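PDB 3WAJ: transmembrane oligosaccharyl transferase from Archaeoglobus fulgidus, which is a membrane protein of the STT3/AglB family, combining a GT-C-type transmembrane region with a C-terminal part that carries the AglB core domain. Local coordinates for residues I612-T616 with M740-E744; K618-M622 with Y674-E679. Numbering follows the deposited sequence.

Contact 1 (I612-T616 with M740-E744)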
loop_
_atom_site.group_PDB
_atom_site.type_symbol
_atom_site.label_atom_id
_atom_site.label_comp_id
_atom_site.label_asym_id
_atom_site.label_seq_id
_atom_site.Cartn_x
_atom_site.Cartn_y
_atom_site.Cartn_z
ATOM N N ILE A 612 -15.913 -5.327 6.859
ATOM C CA ILE A 612 -16.885 -5.886 5.946
ATOM C C ILE A 612 -16.203 -6.293 4.649
ATOM O O ILE A 612 -16.714 -7.122 3.893
ATOM C CB ILE A 612 -18.044 -4.914 5.704
ATOM C CG1 ILE A 612 -19.190 -5.636 4.973
ATOM C CG2 ILE A 612 -17.554 -3.677 4.929
ATOM C CD1 ILE A 612 -20.436 -4.807 4.812
ATOM N N GLU A 613 -15.032 -5.723 4.406
ATOM C CA GLU A 613 -14.294 -6.021 3.185
ATOM C C GLU A 613 -13.647 -7.401 3.283
ATOM O O GLU A 613 -13.707 -8.197 2.343
ATOM C CB GLU A 613 -13.263 -4.920 2.905
ATOM C CG GLU A 613 -13.904 -3.595 2.497
ATOM C CD GLU A 613 -12.899 -2.542 2.055
ATOM O OE1 GLU A 613 -13.322 -1.539 1.434
ATOM O OE2 GLU A 613 -11.694 -2.711 2.337
ATOM N N MET A 614 -13.021 -7.654 4.426
ATOM C CA MET A 614 -12.558 -8.985 4.799
ATOM C C MET A 614 -13.660 -10.036 4.679
ATOM O O MET A 614 -13.427 -11.151 4.211
ATOM C CB MET A 614 -12.015 -8.944 6.229
ATOM C CG MET A 614 -10.681 -8.191 6.328
ATOM S SD MET A 614 -10.151 -7.835 8.012
ATOM C CE MET A 614 -10.131 -9.522 8.683
ATOM N N GLU A 615 -14.868 -9.670 5.094
ATOM C CA GLU A 615 -15.989 -10.595 5.031
ATOM C C GLU A 615 -16.391 -10.850 3.581
ATOM O O GLU A 615 -16.711 -11.974 3.204
ATOM C CB GLU A 615 -17.190 -10.035 5.814
ATOM C CG GLU A 615 -18.456 -10.884 5.753
ATOM C CD GLU A 615 -19.651 -10.200 6.423
ATOM O OE1 GLU A 615 -20.023 -9.102 5.964
ATOM O OE2 GLU A 615 -20.217 -10.747 7.401
ATOM N N THR A 616 -16.352 -9.800 2.766
ATOM C CA THR A 616 -16.851 -9.877 1.403
ATOM C C THR A 616 -15.766 -9.823 0.330
ATOM O O THR A 616 -15.192 -10.841 -0.021
ATOM C CB THR A 616 -17.904 -8.803 1.139
ATOM O OG1 THR A 616 -17.291 -7.514 1.242
ATOM C CG2 THR A 616 -19.037 -8.916 2.153
ATOM N N MET A 740 -21.409 -3.410 -0.307
ATOM C CA MET A 740 -20.935 -4.477 0.575
ATOM C C MET A 740 -21.903 -4.845 1.703
ATOM O O MET A 740 -22.046 -6.022 2.041
ATOM C CB MET A 740 -19.542 -4.146 1.109
ATOM C CG MET A 740 -18.467 -4.365 0.055
ATOM S SD MET A 740 -16.816 -3.848 0.557
ATOM C CE MET A 740 -17.156 -2.102 0.892
ATOM N N GLY A 741 -22.568 -3.846 2.273
ATOM C CA GLY A 741 -23.615 -4.092 3.254
ATOM C C GLY A 741 -24.727 -4.979 2.714
ATOM O O GLY A 741 -25.218 -5.900 3.392
ATOM N N THR A 742 -25.123 -4.717 1.478
ATOM C CA THR A 742 -26.108 -5.564 0.821
ATOM C C THR A 742 -25.525 -6.962 0.565
ATOM O O THR A 742 -26.215 -7.987 0.719
ATOM C CB THR A 742 -26.599 -4.922 -0.469
ATOM O OG1 THR A 742 -27.282 -3.707 -0.142
ATOM C CG2 THR A 742 -27.533 -5.854 -1.218
ATOM N N GLN A 743 -24.254 -7.019 0.204
ATOM C CA GLN A 743 -23.629 -8.324 -0.020
ATOM C C GLN A 743 -23.695 -9.176 1.225
ATOM O O GLN A 743 -23.962 -10.373 1.148
ATOM C CB GLN A 743 -22.187 -8.163 -0.477
ATOM C CG GLN A 743 -22.045 -7.428 -1.779
ATOM C CD GLN A 743 -20.630 -7.477 -2.277
ATOM O OE1 GLN A 743 -19.849 -8.306 -1.824
ATOM N NE2 GLN A 743 -20.281 -6.584 -3.202
ATOM N N GLU A 744 -23.441 -8.558 2.374
ATOM C CA GLU A 744 -23.488 -9.283 3.645
ATOM C C GLU A 744 -24.922 -9.780 3.926
ATOM O O GLU A 744 -25.126 -10.930 4.342
ATOM C CB GLU A 744 -22.996 -8.382 4.783
ATOM C CG GLU A 744 -23.419 -8.852 6.170
ATOM C CD GLU A 744 -22.921 -7.924 7.281
ATOM O OE1 GLU A 744 -23.695 -7.634 8.225
ATOM O OE2 GLU A 744 -21.746 -7.491 7.210
#

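Contact 2 (K618-M622 with Y674-E679)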
loop_
_atom_site.group_PDB
_atom_site.type_symbol
_atom_site.label_atom_id
_atom_site.label_comp_id
_atom_site.label_asym_id
_atom_site.label_seq_id
_atom_site.Cartn_x
_atom_site.Cartn_y
_atom_site.Cartn_z
ATOM N N LYS A 618 -12.633 -8.807 -0.098
ATOM C CA LYS A 618 -11.265 -9.229 0.098
ATOM C C LYS A 618 -11.165 -10.667 0.591
ATOM O O LYS A 618 -10.051 -11.161 0.788
ATOM C CB LYS A 618 -10.536 -8.291 1.081
ATOM C CG LYS A 618 -10.494 -6.819 0.681
ATOM C CD LYS A 618 -9.624 -6.038 1.669
ATOM C CE LYS A 618 -9.406 -4.599 1.194
ATOM N NZ LYS A 618 -9.009 -3.696 2.341
ATOM N N TYR A 619 -12.300 -11.337 0.814
ATOM C CA TYR A 619 -12.207 -12.689 1.364
ATOM C C TYR A 619 -11.433 -13.621 0.425
ATOM O O TYR A 619 -10.594 -14.405 0.870
ATOM C CB TYR A 619 -13.561 -13.317 1.770
ATOM C CG TYR A 619 -13.314 -14.706 2.331
ATOM C CD1 TYR A 619 -13.322 -15.826 1.498
ATOM C CD2 TYR A 619 -12.977 -14.886 3.671
ATOM C CE1 TYR A 619 -13.037 -17.090 1.992
ATOM C CE2 TYR A 619 -12.691 -16.152 4.181
ATOM C CZ TYR A 619 -12.726 -17.248 3.331
ATOM O OH TYR A 619 -12.451 -18.509 3.797
ATOM N N TYR A 620 -11.714 -13.524 -0.869
ATOM C CA TYR A 620 -11.049 -14.353 -1.870
ATOM C C TYR A 620 -9.527 -14.216 -1.780
ATOM O O TYR A 620 -8.798 -15.203 -1.808
ATOM C CB TYR A 620 -11.539 -13.947 -3.258
ATOM C CG TYR A 620 -10.935 -14.712 -4.419
ATOM C CD1 TYR A 620 -10.058 -14.096 -5.302
ATOM C CD2 TYR A 620 -11.284 -16.038 -4.664
ATOM C CE1 TYR A 620 -9.532 -14.786 -6.385
ATOM C CE2 TYR A 620 -10.759 -16.730 -5.740
ATOM C CZ TYR A 620 -9.889 -16.096 -6.593
ATOM O OH TYR A 620 -9.370 -16.779 -7.662
ATOM N N ALA A 621 -9.063 -12.977 -1.667
ATOM C CA ALA A 621 -7.647 -12.695 -1.502
ATOM C C ALA A 621 -7.050 -13.422 -0.292
ATOM O O ALA A 621 -5.908 -13.910 -0.352
ATOM C CB ALA A 621 -7.432 -11.201 -1.385
ATOM N N MET A 622 -7.791 -13.481 0.816
ATOM C CA MET A 622 -7.284 -14.190 1.997
ATOM C C MET A 622 -7.184 -15.688 1.706
ATOM O O MET A 622 -6.215 -16.357 2.093
ATOM C CB MET A 622 -8.147 -13.913 3.240
ATOM C CG MET A 622 -8.203 -12.435 3.640
ATOM S SD MET A 622 -8.800 -12.132 5.312
ATOM C CE MET A 622 -10.525 -12.616 5.155
ATOM N N TYR A 674 -17.224 -21.620 3.252
ATOM C CA TYR A 674 -17.095 -20.256 3.745
ATOM C C TYR A 674 -17.702 -20.078 5.151
ATOM O O TYR A 674 -17.043 -19.559 6.066
ATOM C CB TYR A 674 -17.718 -19.292 2.721
ATOM C CG TYR A 674 -17.825 -17.851 3.178
ATOM C CD1 TYR A 674 -18.955 -17.400 3.868
ATOM C CD2 TYR A 674 -16.799 -16.941 2.923
ATOM C CE1 TYR A 674 -19.063 -16.086 4.292
ATOM C CE2 TYR A 674 -16.895 -15.618 3.348
ATOM C CZ TYR A 674 -18.036 -15.200 4.023
ATOM O OH TYR A 674 -18.150 -13.897 4.447
ATOM N N TYR A 675 -18.934 -20.557 5.335
ATOM C CA TYR A 675 -19.630 -20.363 6.601
ATOM C C TYR A 675 -18.979 -21.033 7.810
ATOM O O TYR A 675 -19.357 -20.771 8.956
ATOM C CB TYR A 675 -21.109 -20.721 6.453
ATOM C CG TYR A 675 -21.768 -19.820 5.438
ATOM C CD1 TYR A 675 -22.268 -18.578 5.810
ATOM C CD2 TYR A 675 -21.840 -20.184 4.093
ATOM C CE1 TYR A 675 -22.856 -17.746 4.881
ATOM C CE2 TYR A 675 -22.421 -19.355 3.160
ATOM C CZ TYR A 675 -22.929 -18.140 3.558
ATOM O OH TYR A 675 -23.520 -17.304 2.625
ATOM N N SER A 676 -17.976 -21.863 7.549
ATOM C CA SER A 676 -17.194 -22.483 8.617
ATOM C C SER A 676 -15.895 -21.741 8.936
ATOM O O SER A 676 -15.232 -22.035 9.920
ATOM C CB SER A 676 -16.863 -23.924 8.259
ATOM O OG SER A 676 -18.022 -24.699 8.376
ATOM N N THR A 677 -15.524 -20.789 8.098
ATOM C CA THR A 677 -14.277 -20.074 8.326
ATOM C C THR A 677 -14.426 -19.138 9.511
ATOM O O THR A 677 -15.552 -18.720 9.842
ATOM C CB THR A 677 -13.853 -19.281 7.089
ATOM O OG1 THR A 677 -14.777 -18.202 6.885
ATOM C CG2 THR A 677 -13.821 -20.205 5.876
ATOM N N MET A 678 -13.294 -18.810 10.135
ATOM C CA MET A 678 -13.272 -17.830 11.214
ATOM C C MET A 678 -13.797 -16.478 10.753
ATOM O O MET A 678 -14.481 -15.784 11.506
ATOM C CB MET A 678 -11.858 -17.661 11.770
ATOM C CG MET A 678 -11.439 -18.757 12.695
ATOM S SD MET A 678 -12.386 -18.762 14.238
ATOM C CE MET A 678 -11.913 -17.151 14.873
ATOM N N GLU A 679 -13.470 -16.094 9.524
ATOM C CA GLU A 679 -13.928 -14.798 9.046
ATOM C C GLU A 679 -15.453 -14.759 9.004
ATOM O O GLU A 679 -16.052 -13.745 9.360
ATOM C CB GLU A 679 -13.321 -14.410 7.693
ATOM C CG GLU A 679 -13.905 -13.110 7.118
ATOM C CD GLU A 679 -13.715 -11.922 8.060
ATOM O OE1 GLU A 679 -14.523 -10.964 8.022
ATOM O OE2 GLU A 679 -12.738 -11.937 8.832
#

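Contact 1 (I612-T616 with M740-E744)
M740 lays its unbranched side chain across the short helix 612-615, its SD 3.5 Å from E613 CG and its CG 3.6 Å from T616 OG1. Methionine suits the place because its slim chain can follow an uneven surface: here it runs over the aliphatic stem of E613, whose carboxylate is held by K618. I612 reaches the other way, its all-trans side chain setting CD1 3.9 Å from M740 CB, 3.4 Å from M740 O and 3.5 Å from G741 N. The isoleucine methyl thus rests on the backbone of the first turn of helix 740-755, at M740 and G741.

T616 closes the short helix. Its N and OG1 both donate to I612 O, at 2.9 Å and 2.7 Å, so the hydroxyl is satisfied within its own turn even though it faces M740, while CB and CG2 turn to the next residues: T616 CB lies 3.6 Å from Q743 OE1, and T616 CG2 packs more loosely, 4.4 Å from E744 N. The amide nitrogen of Q743 is hydrogen-bonded to the carbonyl of P738, just ahead of the helix.

Next to these contacts two acids meet, E615 OE1 lying 2.7 Å from E744 OE2. The other oxygen of E744, OE1, is taken up by S768 and K748. The contact thus joins the short helix that follows core strand 605-611 to the start of helix 740-755 by van der Waals packing, and the closeness of two buried carboxyl oxygens implies that one of the pair is probably protonated, which would turn a repulsion into an attraction.

Contact 2 (K618-M622 with Y674-E679)
The first turn of helix 619-627 faces a chain that coils through helical angles at Y674-S676 and then enters helix 678-684. The nearest CA atoms, those of Y619 and E679, are 8.2 Å from each other, and side chains fill the gap. Y619 does most of this. The edge of the Y674 ring points at its face, with centroids 5.0 Å apart and planes at 79°, and Y619 CG lies 3.8 Å from Y674 CE2. At the ring's edge Y619 CE2 is 4.0 Å from E679 CB, while Y619 OH comes within 3.0 Å of T677 CG2. Flexible M622 adds its CE, 3.9 Å from E679 CG.

T677 suits the turn because its hydroxyl can both donate and accept: OG1 donates to Y674 O at 2.8 Å and accepts from the amide of A680, while T677 N also donates to Y674 O at 2.8 Å. This is a classic threonine N-cap starting helix 678-684, here packed beside a T-shaped tyrosine pair.

Both contacts are buried in the part of the chain that carries the AglB core domain, their centres about 11 Å apart, and contact 2 is nested within the loop that contact 1 closes. They share no helix, but helices 612-615 and 619-627 follow each other in the chain, and the contacts touch: E615 O probably accepts a hydrogen bond from Y674 OH, and E613 OE2 forms a salt bridge with K618 NZ. Their chemistry differs. Contact 1 sets slim, flexible side chains of isoleucine and methionine against backbone and a glutamate stem, beside a pair of acids; contact 2, at somewhat wider spacing, is made by aromatic and aliphatic groups, and its polar groups bond within their own segment or to residues outside the pair.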